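Local atomic coordinates of endo-1,4-beta-xylanase 1 (Hypocrea jecorina, PDB entry 1XYN), a protein that cleaves internal beta-1,4-xylosidic bonds of xylan, a plant cell-wall hemicellulose, releasing xylo-oligosaccharides and xylose. Residues 32-37 against 161-166; 56-61 against 167-172; 80-85 against 125-130. All coordinates share one frame; numbering follows the deposited sequence.

Contact 1 of 3, residues 32-37 against 161-166; sequences DDFVVG and VAVEGW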
# COMPACT_ATOMS: atom_id res chain seq x y z
N ASP A 32 7.26 9.63 1.20
CA ASP A 32 6.16 8.74 1.54
C ASP A 32 4.77 9.36 1.53
O ASP A 32 4.58 10.52 1.93
CB ASP A 32 6.42 8.08 2.90
CG ASP A 32 7.75 7.38 2.97
OD1 ASP A 32 8.07 6.58 2.07
OD2 ASP A 32 8.49 7.62 3.94
N ASP A 33 3.80 8.54 1.13
CA ASP A 33 2.40 8.92 1.02
C ASP A 33 1.78 9.25 2.37
O ASP A 33 2.07 8.62 3.38
CB ASP A 33 1.61 7.79 0.35
CG ASP A 33 0.14 8.15 0.11
OD1 ASP A 33 -0.14 9.30 -0.28
OD2 ASP A 33 -0.73 7.27 0.30
N PHE A 34 0.90 10.24 2.35
CA PHE A 34 0.18 10.69 3.53
C PHE A 34 -1.16 11.26 3.05
O PHE A 34 -1.25 11.81 1.95
CB PHE A 34 0.98 11.77 4.27
CG PHE A 34 1.15 13.04 3.48
CD1 PHE A 34 2.19 13.18 2.57
CD2 PHE A 34 0.26 14.10 3.64
CE1 PHE A 34 2.34 14.35 1.82
CE2 PHE A 34 0.41 15.28 2.90
CZ PHE A 34 1.45 15.40 1.99
N VAL A 35 -2.19 11.08 3.86
CA VAL A 35 -3.52 11.60 3.55
C VAL A 35 -4.03 12.32 4.79
O VAL A 35 -4.34 11.67 5.79
CB VAL A 35 -4.52 10.46 3.22
CG1 VAL A 35 -5.84 11.05 2.73
CG2 VAL A 35 -3.94 9.50 2.19
N VAL A 36 -4.08 13.65 4.74
CA VAL A 36 -4.57 14.42 5.89
C VAL A 36 -5.69 15.36 5.45
O VAL A 36 -5.70 15.85 4.33
CB VAL A 36 -3.48 15.29 6.53
CG1 VAL A 36 -2.36 14.43 7.10
CG2 VAL A 36 -2.95 16.30 5.52
N GLY A 37 -6.59 15.66 6.38
CA GLY A 37 -7.68 16.56 6.07
C GLY A 37 -8.75 16.43 7.13
O GLY A 37 -8.61 15.62 8.05
N VAL A 161 -12.05 16.40 3.19
CA VAL A 161 -11.41 17.19 2.15
C VAL A 161 -9.96 16.92 2.54
O VAL A 161 -9.54 17.28 3.63
CB VAL A 161 -11.71 18.68 2.31
CG1 VAL A 161 -10.82 19.50 1.39
CG2 VAL A 161 -13.17 18.95 2.01
N ALA A 162 -9.23 16.23 1.68
CA ALA A 162 -7.85 15.88 2.00
C ALA A 162 -6.78 16.26 0.98
O ALA A 162 -7.06 16.53 -0.19
CB ALA A 162 -7.77 14.37 2.29
N VAL A 163 -5.55 16.35 1.48
CA VAL A 163 -4.39 16.66 0.66
C VAL A 163 -3.58 15.38 0.77
O VAL A 163 -3.45 14.81 1.86
CB VAL A 163 -3.58 17.84 1.23
CG1 VAL A 163 -2.24 17.95 0.53
CG2 VAL A 163 -4.35 19.14 1.06
N GLU A 164 -3.08 14.90 -0.36
CA GLU A 164 -2.29 13.67 -0.37
C GLU A 164 -1.07 13.90 -1.23
O GLU A 164 -1.13 14.60 -2.24
CB GLU A 164 -3.13 12.50 -0.91
CG GLU A 164 -2.35 11.20 -1.14
CD GLU A 164 -3.25 9.99 -1.41
OE1 GLU A 164 -4.47 10.18 -1.61
OE2 GLU A 164 -2.73 8.85 -1.43
N GLY A 165 0.07 13.35 -0.81
CA GLY A 165 1.28 13.55 -1.58
C GLY A 165 2.43 12.62 -1.26
O GLY A 165 2.36 11.80 -0.35
N TRP A 166 3.48 12.77 -2.05
CA TRP A 166 4.71 11.99 -1.92
C TRP A 166 5.71 12.48 -2.96
O TRP A 166 5.34 13.19 -3.90
CB TRP A 166 4.44 10.49 -2.12
CG TRP A 166 3.95 10.10 -3.50
CD1 TRP A 166 4.73 9.80 -4.60
CD2 TRP A 166 2.59 9.86 -3.91
NE1 TRP A 166 3.94 9.38 -5.64
CE2 TRP A 166 2.63 9.41 -5.25
CE3 TRP A 166 1.35 9.98 -3.27
CZ2 TRP A 166 1.47 9.08 -5.96
CZ3 TRP A 166 0.20 9.65 -3.98
CH2 TRP A 166 0.27 9.20 -5.31
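Val36 and Val163 form the tight part of this antiparallel pairing: Val163 N donates to Val36 O at 2.9 Å and Val36 N to Val163 O at 3.2 Å, both nearly straight at the hydrogen. Beside them, on the other face of the sheet, Val35 CG1 rests on Ala162 CB at 3.9 Å, while Val35 CG2 touches the carboxyl carbon of Glu164. Toward Asp32 the ladder slackens, and the two backbone bonds between Phe34 and Gly165 are long and weak. Here the Phe34 ring does the packing: with CG between the backbone N and the carbonyl carbon (chi1 65°), the ring comes over the glycine, whose N lies 3.6 Å above one face, offset toward the rim. The partly exposed end is polar. Asp33 CG, anti to its backbone N (chi1 -176°), lies on the Glu164 side; OD1 and Glu164 OE2, 2.9 Å apart, are a close approach of like charges, not a hydrogen bond. Thr118 of the second subunit packs on Asp33 and Trp166. Glu164 OE1 is held by the hydroxyl of Tyr77. Glu164 is the predicted proton donor, with an aspartate beside it as in family 11 xylanases that work best at low pH; the face carrying Val35 and Glu164 lines the cleft of the beta-jelly roll, the other packs into the sandwich.

Contact 2 of 3, residues 56-61 against 167-172; sequences VNSGTG and GGSGSA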
# COMPACT_ATOMS: atom_id res chain seq x y z
N VAL A 56 2.37 22.84 -4.65
CA VAL A 56 3.16 21.62 -4.77
C VAL A 56 4.49 21.99 -5.43
O VAL A 56 4.56 22.19 -6.64
CB VAL A 56 2.40 20.54 -5.59
CG1 VAL A 56 3.22 19.27 -5.75
CG2 VAL A 56 1.08 20.20 -4.92
N ASN A 57 5.53 22.15 -4.61
CA ASN A 57 6.84 22.53 -5.11
C ASN A 57 7.45 21.46 -6.01
O ASN A 57 8.09 21.78 -7.01
CB ASN A 57 7.79 22.84 -3.94
CG ASN A 57 7.29 23.97 -3.05
OD1 ASN A 57 6.94 23.76 -1.89
ND2 ASN A 57 7.26 25.18 -3.59
N SER A 58 7.22 20.20 -5.66
CA SER A 58 7.75 19.07 -6.42
C SER A 58 6.98 17.82 -6.02
O SER A 58 6.28 17.82 -5.01
CB SER A 58 9.23 18.86 -6.08
OG SER A 58 9.40 18.44 -4.73
N GLY A 59 7.14 16.74 -6.79
CA GLY A 59 6.45 15.49 -6.49
C GLY A 59 4.96 15.48 -6.80
O GLY A 59 4.46 16.37 -7.48
N THR A 60 4.25 14.48 -6.28
CA THR A 60 2.81 14.34 -6.48
C THR A 60 2.00 15.03 -5.37
O THR A 60 2.29 14.85 -4.19
CB THR A 60 2.39 12.85 -6.48
OG1 THR A 60 3.18 12.14 -7.44
CG2 THR A 60 0.91 12.70 -6.82
N GLY A 61 0.98 15.77 -5.78
CA GLY A 61 0.12 16.47 -4.83
C GLY A 61 -1.31 16.50 -5.32
O GLY A 61 -1.56 16.86 -6.47
N GLY A 167 6.98 12.13 -2.75
CA GLY A 167 8.03 12.51 -3.67
C GLY A 167 8.45 13.96 -3.73
O GLY A 167 9.11 14.38 -4.68
N GLY A 168 8.08 14.75 -2.72
CA GLY A 168 8.47 16.15 -2.74
C GLY A 168 7.95 16.99 -1.60
O GLY A 168 7.59 16.47 -0.54
N SER A 169 7.89 18.30 -1.83
CA SER A 169 7.42 19.24 -0.83
C SER A 169 6.26 20.12 -1.34
O SER A 169 5.95 20.15 -2.54
CB SER A 169 8.57 20.12 -0.36
OG SER A 169 9.12 20.88 -1.43
N GLY A 170 5.62 20.80 -0.40
CA GLY A 170 4.52 21.68 -0.72
C GLY A 170 3.82 22.10 0.55
O GLY A 170 4.24 21.72 1.65
N SER A 171 2.74 22.86 0.41
CA SER A 171 1.97 23.32 1.55
C SER A 171 0.52 23.60 1.14
O SER A 171 0.24 23.82 -0.03
CB SER A 171 2.60 24.58 2.16
OG SER A 171 2.60 25.65 1.25
N ALA A 172 -0.38 23.60 2.12
CA ALA A 172 -1.80 23.83 1.88
C ALA A 172 -2.52 24.32 3.14
O ALA A 172 -2.27 23.83 4.24
CB ALA A 172 -2.45 22.55 1.37
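Ser58 OG stands between its backbone N and carbonyl carbon (chi1 67°), a position that brings it against Ser169; Asn57 CG lies beside its own backbone N (chi1 -60°), which sets the amide carbon toward strand 168-177. These groups meet where two corners of the beta-jelly roll lie together: residues 57-59 carry the chain from strand 48-56 of one sheet to strand 60-70 of the other, and Gly167 leads from strand 155-166 into strand 168-177. Gly167 and Gly168 form a G1 beta bulge opposite Thr30. Val56 and Gly170 are a non-hydrogen-bonded antiparallel pair, and beyond them the regular ladder gives way to the turn. Ser169 O there receives two weak bonds, from Asn57 N at 2.9 Å, strongly bent, and from Ser58 N at 3.4 Å. Ser169 N in turn gives its hydrogen to Ser58 OG at 3.3 Å; here the acceptor is a side-chain hydroxyl, not a backbone carbonyl. An alanine at Ser58 would probably leave Ser169 N without this acceptor and open a small gap over Gly168 CA, which OG touches at 3.2 Å. Glycines permit the close approach: a CB on Gly59 would clash with Gly167 C, and one on Gly168 with Ser58 O. Gly59 O and Thr60 OG1 are held by Asn84 ND2 and Asn84 O. At the exposed margin Asn57 CB lies 3.5 Å from Ser169 OG, and Asn57 OD1 is 3.4 Å from Gly170 CA.

Contact 3 of 3, residues 80-85 against 125-130; sequences EDNHNY and ISVRNS. With CA (calcium ion), chain B.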
# COMPACT_ATOMS: atom_id res chain seq x y z
N GLU A 80 -10.00 18.10 -7.19
CA GLU A 80 -10.24 19.46 -7.65
C GLU A 80 -8.94 20.02 -8.17
O GLU A 80 -8.92 20.99 -8.93
CB GLU A 80 -10.78 20.32 -6.50
CG GLU A 80 -12.10 19.81 -5.94
CD GLU A 80 -13.22 19.87 -6.97
OE1 GLU A 80 -13.51 20.97 -7.46
OE2 GLU A 80 -13.81 18.81 -7.28
N ASP A 81 -7.87 19.34 -7.80
CA ASP A 81 -6.54 19.73 -8.19
C ASP A 81 -5.60 18.56 -8.03
O ASP A 81 -5.80 17.71 -7.15
CB ASP A 81 -6.10 20.88 -7.30
CG ASP A 81 -4.86 21.55 -7.79
OD1 ASP A 81 -4.48 21.40 -8.97
OD2 ASP A 81 -4.27 22.24 -6.95
N ASN A 82 -4.59 18.50 -8.89
CA ASN A 82 -3.60 17.43 -8.86
C ASN A 82 -2.37 17.80 -9.69
O ASN A 82 -2.48 18.52 -10.69
CB ASN A 82 -4.19 16.09 -9.35
CG ASN A 82 -4.47 16.07 -10.86
OD1 ASN A 82 -3.80 15.36 -11.61
ND2 ASN A 82 -5.48 16.83 -11.30
N HIS A 83 -1.21 17.36 -9.21
CA HIS A 83 0.07 17.60 -9.87
C HIS A 83 0.86 16.33 -9.86
O HIS A 83 0.96 15.68 -8.82
CB HIS A 83 0.89 18.60 -9.10
CG HIS A 83 0.18 19.87 -8.85
ND1 HIS A 83 0.46 21.03 -9.54
CD2 HIS A 83 -0.84 20.16 -8.00
CE1 HIS A 83 -0.35 21.98 -9.12
NE2 HIS A 83 -1.15 21.48 -8.19
N ASN A 84 1.45 16.00 -11.01
CA ASN A 84 2.28 14.82 -11.18
C ASN A 84 1.58 13.60 -10.61
O ASN A 84 2.17 12.83 -9.86
CB ASN A 84 3.64 15.03 -10.50
CG ASN A 84 4.33 16.31 -10.94
OD1 ASN A 84 4.82 16.41 -12.07
ND2 ASN A 84 4.36 17.31 -10.06
N TYR A 85 0.31 13.45 -10.95
CA TYR A 85 -0.49 12.33 -10.48
C TYR A 85 -0.56 11.23 -11.54
O TYR A 85 -1.18 11.41 -12.58
CB TYR A 85 -1.89 12.80 -10.12
CG TYR A 85 -2.84 11.67 -9.83
CD1 TYR A 85 -2.53 10.71 -8.86
CD2 TYR A 85 -4.02 11.51 -10.56
CE1 TYR A 85 -3.36 9.62 -8.63
CE2 TYR A 85 -4.86 10.42 -10.33
CZ TYR A 85 -4.52 9.48 -9.36
OH TYR A 85 -5.34 8.40 -9.13
N ILE A 125 -12.84 7.52 -9.13
CA ILE A 125 -12.21 8.82 -9.14
C ILE A 125 -12.80 9.78 -10.16
O ILE A 125 -13.09 9.39 -11.29
CB ILE A 125 -10.68 8.68 -9.41
CG1 ILE A 125 -10.05 7.68 -8.43
CG2 ILE A 125 -9.99 10.04 -9.32
CD1 ILE A 125 -8.61 7.31 -8.76
N SER A 126 -12.96 11.03 -9.75
CA SER A 126 -13.47 12.08 -10.62
C SER A 126 -12.37 13.14 -10.63
O SER A 126 -12.15 13.80 -9.63
CB SER A 126 -14.76 12.70 -10.05
OG SER A 126 -15.88 11.83 -10.15
N VAL A 127 -11.65 13.28 -11.75
CA VAL A 127 -10.59 14.28 -11.84
C VAL A 127 -11.02 15.51 -12.63
O VAL A 127 -11.27 15.44 -13.83
CB VAL A 127 -9.31 13.69 -12.47
CG1 VAL A 127 -8.20 14.73 -12.49
CG2 VAL A 127 -8.87 12.44 -11.72
N ARG A 128 -11.09 16.65 -11.95
CA ARG A 128 -11.49 17.91 -12.56
C ARG A 128 -10.55 18.32 -13.69
O ARG A 128 -9.33 18.37 -13.51
CB ARG A 128 -11.55 19.01 -11.51
CG ARG A 128 -12.10 20.31 -12.02
CD ARG A 128 -12.18 21.32 -10.91
NE ARG A 128 -12.85 22.55 -11.36
CZ ARG A 128 -14.14 22.81 -11.19
NH1 ARG A 128 -14.93 21.94 -10.57
NH2 ARG A 128 -14.64 23.96 -11.63
N ASN A 129 -11.11 18.63 -14.85
CA ASN A 129 -10.31 19.02 -16.02
C ASN A 129 -9.73 20.42 -15.89
O ASN A 129 -8.76 20.76 -16.57
CB ASN A 129 -11.12 18.87 -17.32
CG ASN A 129 -11.50 17.41 -17.61
OD1 ASN A 129 -10.84 16.48 -17.16
ND2 ASN A 129 -12.57 17.21 -18.37
N SER A 130 -10.34 21.24 -15.04
CA SER A 130 -9.84 22.60 -14.80
C SER A 130 -9.58 22.73 -13.31
O SER A 130 -10.47 23.16 -12.56
CB SER A 130 -10.86 23.63 -15.26
OG SER A 130 -11.10 23.52 -16.65
CA CA B . -2.70 23.67 -8.53
O HOH W 1 -7.92 18.44 -10.98
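Glu80 and Arg128 carry the ionic part of the contact. The arginine is extended from CG to NE, and its NH1 comes 3.6 Å from Glu80 OE1; the oxygen lies well out of the guanidinium plane, so the attraction is of charges alone. Each group has firmer partners: Glu80 OE1 pairs with Arg132 NE, while Tyr102 OH bonds both Glu80 OE2 and Arg128 NH1. Arg128 NE gives a 2.7 Å bond to Ser130 O, which lies in the guanidinium plane. These bonds hold the flat group in its orientation. One water bridges Asn82 ND2 and Arg128 O, giving a hydrogen to the carbonyl at 2.9 Å and accepting a weak bond from the amide. Van der Waals contacts are few, each setting a polar atom against a methyl. Val127 CG1 lies 3.6 Å from Asn82 ND2, the two side chains crossing at about a right angle, and Tyr85 OH meets Ile125 CD1 tip to tip at 3.5 Å; Met79 touches Tyr85, Ile125 and Val127. Metal coordination occupies strand 81-83, where the chain has just turned a corner at Glu80: Asp81 OD2 binds the calcium ion at 2.6 Å and His83 NE2 at 2.7 Å, their side chains leaving the strand on the same face. With two arginines close together, Glu80 probably offsets their mutual repulsion, and the segments are joined by a long charge pair, one bridging water and two van der Waals contacts, while the metal ligands belong to 80-85 alone.

Overall arrangement
From the N terminus the chain lays down 32-37, 56-61 and 80-85, the first halves of contacts 1, 2 and 3. Contact 3 closes first, when 125-130 returns to 80-85, and its loop lies wholly within those of the other two. Residues 161-166 then close contact 1, and 167-172 close contact 2 directly afterwards, so these two cross. Contacts 1 and 3 belong to the larger, curled sheet, whereas contact 2 joins strand 60-70 of that sheet to strands 48-56 and 168-177 of the five-stranded one. Contact 2 also touches both others: Thr60 N is probably bonded to Trp166 O of contact 1, and Val56 packs on His83 of contact 3.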